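Local coordinates for AGR_L_2016p (Agrobacterium tumefaciens, PDB 2GVH), which probably hydrolyses the thioester bond of acyl-CoA through two hotdog-type thioesterase domains, at residues B[212-215]-B[216-219]. Sequence-based numbering, arbitrary orientation.
Sequences FARA and IEIG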
ATOM      1  N   PHE B 212      22.025  -6.935  10.904  1.00 63.86           N
ATOM      2  CA  PHE B 212      21.453  -5.638  11.229  1.00 62.97           C
ATOM      3  C   PHE B 212      22.052  -5.112  12.497  1.00 63.05           C
ATOM      4  O   PHE B 212      22.014  -5.802  13.497  1.00 63.60           O
ATOM      5  CB  PHE B 212      19.950  -5.742  11.409  1.00 62.90           C
ATOM      6  CG  PHE B 212      19.213  -5.884  10.145  1.00 65.19           C
ATOM      7  CD1 PHE B 212      18.867  -4.765   9.412  1.00 67.60           C
ATOM      8  CD2 PHE B 212      18.831  -7.145   9.675  1.00 65.67           C
ATOM      9  CE1 PHE B 212      18.151  -4.904   8.214  1.00 67.45           C
ATOM     10  CE2 PHE B 212      18.133  -7.281   8.494  1.00 66.29           C
ATOM     11  CZ  PHE B 212      17.801  -6.166   7.756  1.00 65.09           C
ATOM     12  N   ALA B 213      22.575  -3.887  12.470  1.00 62.98           N
ATOM     13  CA  ALA B 213      23.249  -3.332  13.670  1.00 64.78           C
ATOM     14  C   ALA B 213      22.260  -2.726  14.642  1.00 66.73           C
ATOM     15  O   ALA B 213      22.405  -2.884  15.830  1.00 67.44           O
ATOM     16  CB  ALA B 213      24.331  -2.318  13.306  1.00 62.54           C
ATOM     17  N   ARG B 214      21.255  -2.025  14.141  1.00 69.86           N
ATOM     18  CA  ARG B 214      20.171  -1.540  14.993  1.00 72.75           C
ATOM     19  C   ARG B 214      18.856  -1.628  14.232  1.00 73.34           C
ATOM     20  O   ARG B 214      18.849  -1.880  13.044  1.00 75.00           O
ATOM     21  CB  ARG B 214      20.448  -0.118  15.540  1.00 73.00           C
ATOM     22  CG  ARG B 214      20.288   1.005  14.553  1.00 74.98           C
ATOM     23  CD  ARG B 214      20.620   2.394  15.173  1.00 80.49           C
ATOM     24  NE  ARG B 214      19.543   3.040  15.942  1.00 89.22           N
ATOM     25  CZ  ARG B 214      18.375   3.448  15.436  1.00 96.54           C
ATOM     26  NH1 ARG B 214      18.080   3.265  14.143  1.00 94.71           N
ATOM     27  NH2 ARG B 214      17.481   4.028  16.235  1.00 92.81           N
ATOM     28  N   ALA B 215      17.749  -1.456  14.939  1.00 74.58           N
ATOM     29  CA  ALA B 215      16.440  -1.491  14.325  1.00 74.18           C
ATOM     30  C   ALA B 215      16.098  -0.078  13.880  1.00 73.89           C
ATOM     31  O   ALA B 215      16.527   0.912  14.512  1.00 74.35           O
ATOM     32  CB  ALA B 215      15.412  -2.032  15.297  1.00 73.80           C
ATOM     33  N   ILE B 216      15.346  -0.007  12.783  1.00 72.51           N
ATOM     34  CA  ILE B 216      14.917   1.252  12.168  1.00 72.38           C
ATOM     35  C   ILE B 216      13.531   1.619  12.663  1.00 73.10           C
ATOM     36  O   ILE B 216      12.637   0.781  12.640  1.00 71.61           O
ATOM     37  CB  ILE B 216      14.873   1.119  10.618  1.00 72.20           C
ATOM     38  CG1 ILE B 216      16.286   0.894  10.102  1.00 70.11           C
ATOM     39  CG2 ILE B 216      14.288   2.375   9.961  1.00 67.91           C
ATOM     40  CD1 ILE B 216      16.332   0.215   8.798  1.00 68.47           C
ATOM     41  N   GLU B 217      13.367   2.883  13.068  1.00 75.62           N
ATOM     42  CA  GLU B 217      12.106   3.370  13.602  1.00 78.35           C
ATOM     43  C   GLU B 217      11.231   4.190  12.654  1.00 80.10           C
ATOM     44  O   GLU B 217      11.696   4.762  11.680  1.00 79.14           O
ATOM     45  CB  GLU B 217      12.350   4.113  14.908  1.00 79.28           C
ATOM     46  CG  GLU B 217      12.379   3.139  16.081  1.00 86.56           C
ATOM     47  CD  GLU B 217      13.268   3.587  17.201  1.00 96.17           C
ATOM     48  OE1 GLU B 217      13.175   4.778  17.592  1.00101.02           O
ATOM     49  OE2 GLU B 217      14.042   2.738  17.702  1.00 95.84           O
ATOM     50  N   ILE B 218       9.942   4.205  12.965  1.00 83.15           N
ATOM     51  CA  ILE B 218       8.899   4.830  12.155  1.00 84.54           C
ATOM     52  C   ILE B 218       9.137   6.315  11.781  1.00 84.84           C
ATOM     53  O   ILE B 218       8.859   6.718  10.640  1.00 86.71           O
ATOM     54  CB  ILE B 218       7.488   4.598  12.823  1.00 85.68           C
ATOM     55  CG1 ILE B 218       6.336   4.996  11.899  1.00 84.86           C
ATOM     56  CG2 ILE B 218       7.390   5.300  14.191  1.00 88.10           C
ATOM     57  CD1 ILE B 218       6.335   4.287  10.620  1.00 87.41           C
ATOM     58  N   GLY B 219       9.661   7.118  12.707  1.00 82.59           N
ATOM     59  CA  GLY B 219       9.916   8.541  12.417  1.00 80.98           C
ATOM     60  C   GLY B 219      11.214   8.829  11.660  1.00 80.79           C
ATOM     61  O   GLY B 219      11.804   9.932  11.784  1.00 80.55           O
TER
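Arg214 and Glu217, three residues apart in an extended loop, send their side chains across each other at about a right angle and meet only through their charges. The pair is a long salt bridge, 4.0 Å from Arg214 NH2 to Glu217 OE2. This carboxylate oxygen is displaced from the plane of the guanidinium, and the attraction is electrostatic, with no N-H aimed at it; the guanidinium and carboxylate planes are turned 49° apart. Arg214 reaches this place by a bend in its chain: CG is placed on the side flanked by both the backbone N and C (chi1 75°), CD follows fully extended, and the turn at chi3 (-83°) carries the guanidinium alongside the backbone toward Glu217. Glu220 OE2 forms a second ion pair, long and weak, with Arg214 NH2, while Glu220 OE1 accepts a hydrogen bond from the backbone N of Glu217. The loop links strands 202-211 and 220-231 of the second hotdog domain, in which an antiparallel sheet wraps round the long helix 179-198, the hotdog arrangement. Ile216, between the two charged residues, is buried, and its branched chain packs on Ala182 of that helix and on Leu242 and Thr255 of the sheet. Its CB and CG1 stay beside Ala215 C, at 3.7 and 3.9 Å, although the bond from CA to CB points away from 212-215. The backbone of Phe212 hydrogen-bonds to a second subunit, whereas Glu217 is exposed to solvent.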